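Local coordinates for protein uncharacterized HTH-type transcriptional regulator HI_0893 (Haemophilus influenzae, PDB 3QKX) that probably regulates transcription as a TetR-family protein, binding regulatory DNA through a predicted helix-turn-helix motif, at residues Arg19-Glu24 against Leu106-Ser111; Tyr94-Gln97 against Ile102-Asn105; Gln12-Thr17 against Ala60-Ser65; Leu29-Leu34 against Gly43-Tyr48. All coordinates share one frame; numbering follows the deposited sequence. Where two conformers were deposited one is given.

Contacts 3 and 4 lie within the N-terminal, DNA-binding part of the chain, contact 1 joins that part to helix 100-109, and contact 2 lies in the C-terminal part. Contacts 1 and 3 share helix 6-23, and contacts 1 and 2 share helix 100-109. Contact 2 is buried and wholly apolar; contact 1 is also buried but mixes a selenium-ring contact with a weak amide bond; contact 3 is partly buried and lays an arginine along a phenylalanine. Contact 4 lies farthest out, its centre about 24 Å from that of the chain, packing the two helices of the predicted DNA-binding motif above a buried floor and binding a sulfate at its surface.

Contact 1 of 4, residues Arg19-Glu24 against Leu106-Ser111; sequences RLMARE and LKQYES
Selenomethionine M21, in the last turn of helix 6-23, reaches over to Q108 and Y109 of helix 100-109, and these three residues carry the contact. M21 leaves its helix with CG anti to the backbone N (chi1 -158°), runs straight on to the selenium and then folds back. This places SE 4.1 Å from CE1 of Y109, with CD1 of the ring almost as near. Measured to the ring centroid, SE of M21 is 5.2 Å from the middle of Y109 and 70° off the ring normal, a Met-aromatic contact of oblique kind. The phenol is held at its far end, where OH of Y109 hydrogen-bonds to OD1 of D18.

Q108 runs the other way alongside M21, its chain extended beyond CG, and delivers its amide to the backbone of the facing helix. NE2 of Q108 makes a weak hydrogen bond to O of M21, 3.3 Å long with an N-H...O angle of 157°, and the same nitrogen lies 4.0 Å from CG of M21. On its other arm OE1 accepts from N of L26, so the amide spans the last helical turn and the loop after it, which helps fix its rotation.

The contact ties the DNA-binding domain to the C-terminal domain; in ligand-responsive TetR relatives the corresponding interface can take part in relaying movement, but whether it does so here is not known. Helix 52-72 closes it from a third direction: F59 meets M21, V63 and F67 meet Y109, while N105 of helix 100-109 also packs against M21.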
loop_
_atom_site.group_PDB
_atom_site.type_symbol
_atom_site.label_atom_id
_atom_site.label_comp_id
_atom_site.label_asym_id
_atom_site.label_seq_id
_atom_site.Cartn_x
_atom_site.Cartn_y
_atom_site.Cartn_z
ATOM N N ARG A 19 14.574 -11.654 5.409
ATOM C CA ARG A 19 15.775 -11.170 4.712
ATOM C C ARG A 19 15.864 -11.659 3.277
ATOM O O ARG A 19 16.065 -10.869 2.372
ATOM C CB ARG A 19 17.045 -11.581 5.464
ATOM C CG ARG A 19 17.230 -10.868 6.792
ATOM C CD ARG A 19 18.597 -11.177 7.412
ATOM N NE ARG A 19 18.411 -11.638 8.785
ATOM C CZ ARG A 19 18.553 -12.893 9.241
ATOM N NH1 ARG A 19 19.011 -13.897 8.473
ATOM N NH2 ARG A 19 18.283 -13.133 10.520
ATOM N N LEU A 20 15.702 -12.962 3.078
ATOM C CA LEU A 20 15.782 -13.556 1.737
ATOM C C LEU A 20 14.617 -13.037 0.865
ATOM O O LEU A 20 14.776 -12.834 -0.350
ATOM C CB LEU A 20 15.815 -15.100 1.811
ATOM C CG LEU A 20 16.591 -15.868 0.730
HETATM N N MSE A 21 13.486 -12.730 1.496
HETATM C CA MSE A 21 12.362 -12.116 0.781
HETATM C C MSE A 21 12.635 -10.653 0.384
HETATM O O MSE A 21 12.190 -10.209 -0.666
HETATM C CB MSE A 21 11.087 -12.205 1.623
HETATM C CG MSE A 21 9.822 -12.103 0.821
HETATM SE SE MSE A 21 8.288 -12.001 1.956
HETATM C CE MSE A 21 8.394 -13.719 2.804
ATOM N N ALA A 22 13.331 -9.908 1.241
ATOM C CA ALA A 22 13.643 -8.513 0.983
ATOM C C ALA A 22 14.760 -8.350 -0.070
ATOM O O ALA A 22 14.699 -7.437 -0.905
ATOM C CB ALA A 22 14.017 -7.816 2.280
ATOM N N ARG A 23 15.751 -9.247 -0.057
ATOM C CA ARG A 23 16.913 -9.132 -0.967
ATOM C C ARG A 23 16.677 -9.760 -2.356
ATOM O O ARG A 23 16.834 -9.080 -3.389
ATOM C CB ARG A 23 18.156 -9.748 -0.321
ATOM C CG ARG A 23 18.603 -9.010 0.939
ATOM C CD ARG A 23 19.975 -9.474 1.410
ATOM N NE ARG A 23 20.078 -9.435 2.881
ATOM C CZ ARG A 23 20.958 -10.136 3.617
ATOM N NH1 ARG A 23 21.854 -10.962 3.049
ATOM N NH2 ARG A 23 20.944 -10.014 4.941
ATOM N N GLU A 24 16.339 -11.051 -2.369
ATOM C CA GLU A 24 15.846 -11.736 -3.564
ATOM C C GLU A 24 14.317 -11.660 -3.514
ATOM O O GLU A 24 13.765 -11.061 -2.592
ATOM C CB GLU A 24 16.315 -13.192 -3.567
ATOM C CG GLU A 24 17.836 -13.372 -3.378
ATOM C CD GLU A 24 18.245 -14.827 -3.210
ATOM O OE1 GLU A 24 17.980 -15.415 -2.133
ATOM O OE2 GLU A 24 18.851 -15.377 -4.145
ATOM N N LEU A 106 6.036 -5.930 3.250
ATOM C CA LEU A 106 4.599 -5.592 3.384
ATOM C C LEU A 106 3.771 -5.880 2.120
ATOM O O LEU A 106 2.682 -6.467 2.191
ATOM C CB LEU A 106 4.419 -4.117 3.729
ATOM C CG LEU A 106 4.595 -3.636 5.163
ATOM C CD1 LEU A 106 4.374 -2.114 5.218
ATOM C CD2 LEU A 106 3.652 -4.338 6.100
ATOM N N LYS A 107 4.292 -5.460 0.970
ATOM C CA LYS A 107 3.577 -5.620 -0.288
ATOM C C LYS A 107 3.513 -7.112 -0.644
ATOM O O LYS A 107 2.422 -7.692 -0.780
ATOM C CB LYS A 107 4.270 -4.808 -1.392
ATOM C CG LYS A 107 4.285 -3.277 -1.120
ATOM N N GLN A 108 4.688 -7.735 -0.714
ATOM C CA GLN A 108 4.793 -9.172 -1.004
ATOM C C GLN A 108 4.066 -10.110 -0.004
ATOM O O GLN A 108 3.784 -11.249 -0.350
ATOM C CB GLN A 108 6.265 -9.588 -1.113
ATOM C CG GLN A 108 6.983 -9.094 -2.359
ATOM C CD GLN A 108 8.444 -9.515 -2.379
ATOM O OE1 GLN A 108 8.846 -10.384 -3.152
ATOM N NE2 GLN A 108 9.242 -8.906 -1.517
ATOM N N TYR A 109 3.776 -9.645 1.215
ATOM C CA TYR A 109 3.037 -10.466 2.199
ATOM C C TYR A 109 1.646 -10.901 1.724
ATOM O O TYR A 109 1.223 -12.015 2.026
ATOM C CB TYR A 109 2.877 -9.737 3.555
ATOM C CG TYR A 109 4.119 -9.602 4.448
ATOM C CD1 TYR A 109 5.232 -10.456 4.328
ATOM C CD2 TYR A 109 4.143 -8.652 5.463
ATOM C CE1 TYR A 109 6.344 -10.316 5.163
ATOM C CE2 TYR A 109 5.244 -8.513 6.302
ATOM C CZ TYR A 109 6.346 -9.351 6.147
ATOM O OH TYR A 109 7.446 -9.217 6.975
ATOM N N GLU A 110 0.939 -10.029 0.993
ATOM C CA GLU A 110 -0.437 -10.333 0.527
ATOM C C GLU A 110 -0.534 -11.547 -0.415
ATOM O O GLU A 110 -1.604 -12.145 -0.529
ATOM C CB GLU A 110 -1.079 -9.110 -0.129
ATOM C CG GLU A 110 -1.542 -8.062 0.877
ATOM C CD GLU A 110 -1.898 -6.719 0.225
ATOM O OE1 GLU A 110 -2.127 -6.688 -1.013
ATOM O OE2 GLU A 110 -1.947 -5.699 0.955
ATOM N N SER A 111 0.578 -11.921 -1.054
ATOM C CA SER A 111 0.660 -13.183 -1.817
ATOM C C SER A 111 0.759 -14.469 -0.953
ATOM O O SER A 111 0.668 -15.577 -1.498
ATOM C CB SER A 111 1.849 -13.143 -2.790
ATOM O OG SER A 111 1.750 -12.048 -3.682
#

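Contact 2 of 4, residues Tyr94-Gln97 against Ile102-Asn105; sequences YFLQ and ILSN
L96, near the end of helix 81-98, and L103, in the first turn of helix 100-109, bring their CA atoms to 5.7 Å, a close approach for two helices joined by a very short connection. This is the short link between two consecutive helices of the all-helical TetR C-terminal domain. N99 forms the turn, and its side-chain ND2 bonds back to O of F95, while P100 starts the next helix.

Only hydrocarbon meets across the link. F95 has CG anti to the backbone N (chi1 172°), and this swings the ring toward the second helix, where its CE2 comes 4.0 Å from CG2 of I102. The methyl stands oblique to the ring. CG2 of I102 also touches the neighbouring leucine, with CD2 of L96 4.3 Å away, so this one branch fills the step between F95 and L96. The ethyl arm of I102 turns elsewhere, and that residue packs on D18 and Y109. Helix 154-165 also covers the pair, with A160 against L96, and S161 and K164 against L103.

The two leucines meet at about a right angle. CD2 of L96 sits 4.1 Å from CA of L103, close against the second backbone, and CD1 of L103 is 4.2 Å from CD1 of L96.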
loop_
_atom_site.group_PDB
_atom_site.type_symbol
_atom_site.label_atom_id
_atom_site.label_comp_id
_atom_site.label_asym_id
_atom_site.label_seq_id
_atom_site.Cartn_x
_atom_site.Cartn_y
_atom_site.Cartn_z
ATOM N N TYR A 94 7.328 3.950 14.122
ATOM C CA TYR A 94 8.638 3.578 14.630
ATOM C C TYR A 94 8.944 2.112 14.422
ATOM O O TYR A 94 10.104 1.760 14.349
ATOM C CB TYR A 94 8.782 3.935 16.115
ATOM C CG TYR A 94 8.822 5.423 16.350
ATOM C CD1 TYR A 94 9.859 6.205 15.836
ATOM C CD2 TYR A 94 7.830 6.051 17.094
ATOM C CE1 TYR A 94 9.893 7.577 16.042
ATOM C CE2 TYR A 94 7.843 7.412 17.297
ATOM C CZ TYR A 94 8.869 8.176 16.770
ATOM O OH TYR A 94 8.855 9.531 16.994
ATOM N N PHE A 95 7.925 1.254 14.353
ATOM C CA PHE A 95 8.164 -0.169 14.110
ATOM C C PHE A 95 8.711 -0.397 12.714
ATOM O O PHE A 95 9.673 -1.176 12.544
ATOM C CB PHE A 95 6.903 -0.993 14.298
ATOM C CG PHE A 95 7.053 -2.426 13.885
ATOM C CD1 PHE A 95 7.686 -3.331 14.711
ATOM C CD2 PHE A 95 6.539 -2.879 12.674
ATOM C CE1 PHE A 95 7.818 -4.652 14.343
ATOM C CE2 PHE A 95 6.672 -4.212 12.307
ATOM C CZ PHE A 95 7.308 -5.088 13.143
ATOM N N LEU A 96 8.096 0.263 11.725
ATOM C CA LEU A 96 8.500 0.118 10.331
ATOM C C LEU A 96 9.796 0.824 10.053
ATOM O O LEU A 96 10.596 0.317 9.277
ATOM C CB LEU A 96 7.429 0.631 9.380
ATOM C CG LEU A 96 6.138 -0.201 9.357
ATOM C CD1 LEU A 96 5.021 0.527 8.627
ATOM C CD2 LEU A 96 6.377 -1.576 8.732
ATOM N N GLN A 97 10.025 1.976 10.690
ATOM C CA GLN A 97 11.317 2.626 10.551
ATOM C C GLN A 97 12.423 1.763 11.189
ATOM O O GLN A 97 13.471 1.574 10.569
ATOM C CB GLN A 97 11.276 4.071 11.083
ATOM C CG GLN A 97 10.341 5.028 10.225
ATOM C CD GLN A 97 10.848 5.296 8.786
ATOM O OE1 GLN A 97 11.876 5.949 8.579
ATOM N NE2 GLN A 97 10.101 4.807 7.796
ATOM N N ILE A 102 10.942 -5.503 7.085
ATOM C CA ILE A 102 9.518 -5.768 7.197
ATOM C C ILE A 102 8.748 -4.830 6.269
ATOM O O ILE A 102 7.805 -5.243 5.590
ATOM C CB ILE A 102 9.010 -5.600 8.664
ATOM C CG1 ILE A 102 9.680 -6.609 9.602
ATOM C CG2 ILE A 102 7.502 -5.741 8.742
ATOM C CD1 ILE A 102 9.247 -8.018 9.385
ATOM N N LEU A 103 9.163 -3.569 6.231
ATOM C CA LEU A 103 8.539 -2.576 5.349
ATOM C C LEU A 103 8.597 -2.999 3.859
ATOM O O LEU A 103 7.592 -2.899 3.167
ATOM C CB LEU A 103 9.170 -1.184 5.571
ATOM C CG LEU A 103 8.676 -0.028 4.720
ATOM C CD1 LEU A 103 7.244 0.320 5.091
ATOM C CD2 LEU A 103 9.623 1.166 4.874
ATOM N N SER A 104 9.747 -3.484 3.388
ATOM C CA SER A 104 9.857 -3.983 2.008
ATOM C C SER A 104 8.883 -5.110 1.728
ATOM O O SER A 104 8.253 -5.145 0.685
ATOM C CB SER A 104 11.258 -4.511 1.711
ATOM O OG SER A 104 12.237 -3.518 1.871
ATOM N N ASN A 105 8.781 -6.047 2.654
ATOM C CA ASN A 105 7.974 -7.236 2.420
ATOM C C ASN A 105 6.454 -7.023 2.596
ATOM O O ASN A 105 5.676 -7.837 2.102
ATOM C CB ASN A 105 8.486 -8.399 3.284
ATOM C CG ASN A 105 9.897 -8.808 2.919
ATOM O OD1 ASN A 105 10.324 -8.636 1.788
ATOM N ND2 ASN A 105 10.629 -9.360 3.881
#

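Contact 3 of 4, residues Gln12-Thr17 against Ala60-Ser65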
loop_
_atom_site.group_PDB
_atom_site.type_symbol
_atom_site.label_atom_id
_atom_site.label_comp_id
_atom_site.label_asym_id
_atom_site.label_seq_id
_atom_site.Cartn_x
_atom_site.Cartn_y
_atom_site.Cartn_z
ATOM N N GLN A 12 14.288 -17.721 14.450
ATOM C CA GLN A 12 15.556 -17.688 13.724
ATOM C C GLN A 12 15.308 -17.882 12.228
ATOM O O GLN A 12 15.800 -17.122 11.419
ATOM C CB GLN A 12 16.500 -18.771 14.271
ATOM C CG GLN A 12 17.966 -18.617 13.874
ATOM C CD GLN A 12 18.849 -19.680 14.520
ATOM O OE1 GLN A 12 18.661 -20.023 15.680
ATOM N NE2 GLN A 12 19.815 -20.204 13.761
ATOM N N ILE A 13 14.492 -18.869 11.884
ATOM C CA ILE A 13 14.154 -19.149 10.491
ATOM C C ILE A 13 13.234 -18.065 9.905
ATOM O O ILE A 13 13.430 -17.640 8.760
ATOM C CB ILE A 13 13.529 -20.561 10.329
ATOM C CG1 ILE A 13 14.584 -21.649 10.630
ATOM C CG2 ILE A 13 12.993 -20.768 8.929
ATOM C CD1 ILE A 13 14.001 -23.024 11.051
ATOM N N PHE A 14 12.263 -17.593 10.686
ATOM C CA PHE A 14 11.332 -16.583 10.182
ATOM C C PHE A 14 12.055 -15.263 9.881
ATOM O O PHE A 14 11.846 -14.668 8.834
ATOM C CB PHE A 14 10.172 -16.336 11.163
ATOM C CG PHE A 14 9.211 -17.502 11.316
ATOM C CD1 PHE A 14 8.787 -18.255 10.223
ATOM C CD2 PHE A 14 8.677 -17.792 12.563
ATOM C CE1 PHE A 14 7.902 -19.303 10.389
ATOM C CE2 PHE A 14 7.778 -18.843 12.737
ATOM C CZ PHE A 14 7.384 -19.592 11.652
ATOM N N SER A 15 12.910 -14.838 10.808
ATOM C CA SER A 15 13.800 -13.699 10.610
ATOM C C SER A 15 14.572 -13.794 9.294
ATOM O O SER A 15 14.703 -12.819 8.577
ATOM C CB SER A 15 14.786 -13.614 11.783
ATOM O OG SER A 15 15.869 -12.735 11.501
ATOM N N ALA A 16 15.102 -14.978 9.011
ATOM C CA ALA A 16 15.831 -15.226 7.777
ATOM C C ALA A 16 14.916 -15.225 6.568
ATOM O O ALA A 16 15.342 -14.877 5.499
ATOM C CB ALA A 16 16.606 -16.585 7.874
ATOM N N THR A 17 13.672 -15.655 6.733
ATOM C CA THR A 17 12.694 -15.617 5.650
ATOM C C THR A 17 12.468 -14.179 5.180
ATOM O O THR A 17 12.486 -13.905 3.984
ATOM C CB THR A 17 11.341 -16.241 6.062
ATOM O OG1 THR A 17 11.480 -17.653 6.203
ATOM C CG2 THR A 17 10.254 -15.936 5.006
ATOM N N ALA A 60 3.289 -16.265 7.798
ATOM C CA ALA A 60 2.132 -15.360 7.740
ATOM C C ALA A 60 1.567 -15.109 9.125
ATOM O O ALA A 60 1.431 -13.961 9.534
ATOM C CB ALA A 60 1.047 -15.928 6.835
ATOM N N HIS A 61 1.280 -16.187 9.855
ATOM C CA HIS A 61 0.731 -16.092 11.218
ATOM C C HIS A 61 1.639 -15.312 12.147
ATOM O O HIS A 61 1.174 -14.526 12.966
ATOM C CB HIS A 61 0.475 -17.487 11.812
ATOM C CG HIS A 61 -0.836 -18.077 11.411
ATOM N ND1 HIS A 61 -2.038 -17.607 11.896
ATOM C CD2 HIS A 61 -1.140 -19.099 10.576
ATOM C CE1 HIS A 61 -3.028 -18.315 11.377
ATOM N NE2 HIS A 61 -2.510 -19.231 10.576
ATOM N N ARG A 62 2.936 -15.546 12.012
ATOM C CA ARG A 62 3.952 -14.837 12.781
ATOM C C ARG A 62 3.966 -13.373 12.410
ATOM O O ARG A 62 4.174 -12.530 13.275
ATOM C CB ARG A 62 5.330 -15.501 12.570
ATOM C CG ARG A 62 6.555 -14.725 13.059
ATOM C CD ARG A 62 7.226 -14.003 11.922
ATOM N NE ARG A 62 8.562 -13.529 12.258
ATOM C CZ ARG A 62 9.308 -12.780 11.453
ATOM N NH1 ARG A 62 8.849 -12.378 10.266
ATOM N NH2 ARG A 62 10.521 -12.410 11.838
ATOM N N VAL A 63 3.731 -13.071 11.133
ATOM C CA VAL A 63 3.661 -11.680 10.668
ATOM C C VAL A 63 2.422 -10.952 11.198
ATOM O O VAL A 63 2.531 -9.819 11.674
ATOM C CB VAL A 63 3.747 -11.585 9.127
ATOM C CG1 VAL A 63 3.425 -10.188 8.659
ATOM C CG2 VAL A 63 5.163 -12.009 8.660
ATOM N N PHE A 64 1.261 -11.599 11.145
ATOM C CA PHE A 64 0.066 -11.038 11.792
ATOM C C PHE A 64 0.324 -10.728 13.285
ATOM O O PHE A 64 -0.027 -9.641 13.747
ATOM C CB PHE A 64 -1.178 -11.944 11.617
ATOM C CG PHE A 64 -2.076 -11.547 10.453
ATOM N N SER A 65 0.985 -11.653 14.001
ATOM C CA SER A 65 1.297 -11.480 15.438
ATOM C C SER A 65 2.136 -10.240 15.743
ATOM O O SER A 65 1.865 -9.536 16.721
ATOM C CB SER A 65 2.039 -12.713 16.007
ATOM O OG SER A 65 1.180 -13.831 16.115
#
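An arginine laid along a phenylalanine makes this partly buried contact, where helix 52-72 passes helix 6-23: R62 and F14 run past each other in opposite directions, and their CA atoms are 8.0 Å apart. The aliphatic part of R62 lies over one side of the ring, with CB over a face and CG 3.8 Å from CD2 of F14. A bend at chi2 (-99°) then turns the chain so that the guanidinium lies against the base of the phenylalanine, NE of R62 standing 3.4 Å from CB of F14. That carbon is over one face of the guanidinium, whose plane is tilted 42° to the ring, so the two flat groups do not stack.

Both segments lie within the TetR-type DNA-binding region, on the first helix and on the long helix 52-72. The head of R62 spans helix 6-23 lengthwise: NH2 is salt-bridged to OE2 of E11 and NH1 to OD2 of D18, which holds the guanidinium flat along the helix surface. Its NH2 passes 3.6 Å from N of S15, a contact and not a bond. F59 of helix 52-72 also packs on F14 and T17, and OG1 of T17 turns back to its own helix, donating to O of I13 at 3.2 Å.

Contact 4 of 4, residues Leu29-Leu34 against Gly43-Tyr48; sequences LSMLKL and GTIYLY. With SO4 (sulfate ion), chain E.
M31, in the first turn of helix 31-38, faces I45 of helix 42-48 with 7.1 Å between their CA atoms. The two helices lie within the predicted helix-turn-helix motif, and helix 42-48 occupies the place of the recognition helix in TetR-family proteins.

Selenomethionine M31 gives the largest share of the buried surface. Bends at chi2 and chi3 curl its chain alongside the ring of Y46, leaving SE 5.5 Å from the ring centroid and 37° off the normal, an oblique Met-aromatic contact. The chain follows the ring along its length: CB of M31 lies 3.6 Å from OH of Y46, and CG comes close to CE1. The terminal methyl carries on to the next backbone, with CE of M31 3.6 Å from O of I45. Below, I45 extends with CG1 anti to the backbone N, and its CD1 reaches 3.7 Å from CB of L34. L55 of helix 52-72 floors this apolar layer, touching M31, L34 and I45, whereas Y46 covers it from the exposed side.

S30 holds the N-cap position, and a sulfate, probably from the crystallisation liquor, sits before the helix start, whose N-H groups suit an anion; it may mimic a DNA phosphate, though nothing here demonstrates this. N of M31 donates to O4 of the sulfate at 3.1 Å, nearly straight at 173°.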
loop_
_atom_site.group_PDB
_atom_site.type_symbol
_atom_site.label_atom_id
_atom_site.label_comp_id
_atom_site.label_asym_id
_atom_site.label_seq_id
_atom_site.Cartn_x
_atom_site.Cartn_y
_atom_site.Cartn_z
ATOM N N LEU A 29 12.474 -18.003 -3.184
ATOM C CA LEU A 29 12.657 -18.769 -1.941
ATOM C C LEU A 29 12.639 -20.272 -2.179
ATOM O O LEU A 29 11.830 -20.789 -2.954
ATOM C CB LEU A 29 11.561 -18.455 -0.904
ATOM C CG LEU A 29 11.531 -17.093 -0.204
ATOM C CD1 LEU A 29 10.419 -17.071 0.856
ATOM C CD2 LEU A 29 12.878 -16.782 0.423
ATOM N N SER A 30 13.542 -20.960 -1.500
ATOM C CA SER A 30 13.516 -22.398 -1.413
ATOM C C SER A 30 14.104 -22.751 -0.066
ATOM O O SER A 30 14.737 -21.916 0.572
ATOM C CB SER A 30 14.325 -23.023 -2.544
ATOM O OG SER A 30 15.685 -23.166 -2.183
HETATM N N MSE A 31 13.896 -23.982 0.362
HETATM C CA MSE A 31 14.230 -24.373 1.719
HETATM C C MSE A 31 15.755 -24.348 1.944
HETATM O O MSE A 31 16.212 -23.923 3.009
HETATM C CB MSE A 31 13.647 -25.756 2.025
HETATM C CG MSE A 31 12.115 -25.825 1.918
HETATM SE SE MSE A 31 11.248 -25.056 3.440
HETATM C CE MSE A 31 11.214 -26.614 4.616
ATOM N N LEU A 32 16.529 -24.770 0.936
ATOM C CA LEU A 32 18.007 -24.773 1.018
ATOM C C LEU A 32 18.549 -23.367 1.233
ATOM O O LEU A 32 19.467 -23.141 2.023
ATOM C CB LEU A 32 18.625 -25.361 -0.266
ATOM N N LYS A 33 17.966 -22.420 0.521
ATOM C CA LYS A 33 18.392 -21.036 0.612
ATOM C C LYS A 33 18.048 -20.432 1.992
ATOM O O LYS A 33 18.851 -19.673 2.557
ATOM C CB LYS A 33 17.780 -20.223 -0.527
ATOM C CG LYS A 33 18.243 -20.675 -1.933
ATOM C CD LYS A 33 17.998 -19.564 -3.002
ATOM N N LEU A 34 16.891 -20.806 2.550
ATOM C CA LEU A 34 16.457 -20.289 3.866
ATOM C C LEU A 34 17.239 -20.877 5.054
ATOM O O LEU A 34 17.411 -20.205 6.076
ATOM C CB LEU A 34 14.949 -20.523 4.071
ATOM C CG LEU A 34 14.015 -19.714 3.168
ATOM C CD1 LEU A 34 12.572 -20.161 3.291
ATOM C CD2 LEU A 34 14.118 -18.252 3.488
ATOM N N GLY A 43 18.556 -30.503 7.416
ATOM C CA GLY A 43 17.724 -31.352 8.250
ATOM C C GLY A 43 16.816 -30.618 9.215
ATOM O O GLY A 43 15.697 -31.048 9.439
ATOM N N THR A 44 17.300 -29.526 9.800
ATOM C CA THR A 44 16.534 -28.794 10.802
ATOM C C THR A 44 15.302 -28.178 10.177
ATOM O O THR A 44 14.193 -28.398 10.655
ATOM C CB THR A 44 17.352 -27.663 11.462
ATOM O OG1 THR A 44 18.423 -28.216 12.243
ATOM C CG2 THR A 44 16.462 -26.821 12.355
ATOM N N ILE A 45 15.494 -27.447 9.085
ATOM C CA ILE A 45 14.394 -26.729 8.445
ATOM C C ILE A 45 13.328 -27.682 7.875
ATOM O O ILE A 45 12.124 -27.399 7.977
ATOM C CB ILE A 45 14.912 -25.723 7.339
ATOM C CG1 ILE A 45 13.885 -24.629 7.068
ATOM C CG2 ILE A 45 15.262 -26.435 6.038
ATOM C CD1 ILE A 45 14.479 -23.452 6.360
ATOM N N TYR A 46 13.758 -28.826 7.326
ATOM C CA TYR A 46 12.802 -29.799 6.763
ATOM C C TYR A 46 12.027 -30.526 7.840
ATOM O O TYR A 46 10.892 -30.915 7.604
ATOM C CB TYR A 46 13.482 -30.814 5.823
ATOM C CG TYR A 46 13.668 -30.311 4.400
ATOM C CD1 TYR A 46 12.575 -29.922 3.623
ATOM C CD2 TYR A 46 14.941 -30.231 3.829
ATOM C CE1 TYR A 46 12.752 -29.448 2.321
ATOM C CE2 TYR A 46 15.131 -29.764 2.532
ATOM C CZ TYR A 46 14.045 -29.381 1.780
ATOM O OH TYR A 46 14.251 -28.931 0.493
ATOM N N LEU A 47 12.630 -30.709 9.017
ATOM C CA LEU A 47 11.914 -31.266 10.155
ATOM C C LEU A 47 10.870 -30.300 10.687
ATOM O O LEU A 47 9.755 -30.708 10.950
ATOM C CB LEU A 47 12.878 -31.634 11.275
ATOM C CG LEU A 47 12.308 -32.505 12.395
ATOM C CD1 LEU A 47 11.691 -33.801 11.874
ATOM C CD2 LEU A 47 13.411 -32.810 13.368
ATOM N N TYR A 48 11.244 -29.021 10.820
ATOM C CA TYR A 48 10.336 -27.949 11.316
ATOM C C TYR A 48 9.135 -27.668 10.443
ATOM O O TYR A 48 8.047 -27.455 10.961
ATOM C CB TYR A 48 11.102 -26.625 11.563
ATOM C CG TYR A 48 11.611 -26.570 12.961
ATOM C CD1 TYR A 48 12.551 -27.493 13.399
ATOM C CD2 TYR A 48 11.080 -25.691 13.884
ATOM C CE1 TYR A 48 12.980 -27.515 14.701
ATOM C CE2 TYR A 48 11.515 -25.698 15.202
ATOM C CZ TYR A 48 12.461 -26.622 15.604
ATOM O OH TYR A 48 12.918 -26.661 16.897
HETATM S S SO4 E . 11.483 -25.760 -2.506
HETATM O O1 SO4 E . 10.365 -26.142 -1.627
HETATM O O2 SO4 E . 11.315 -24.387 -2.966
HETATM O O3 SO4 E . 11.542 -26.635 -3.681
HETATM O O4 SO4 E . 12.730 -25.886 -1.747
#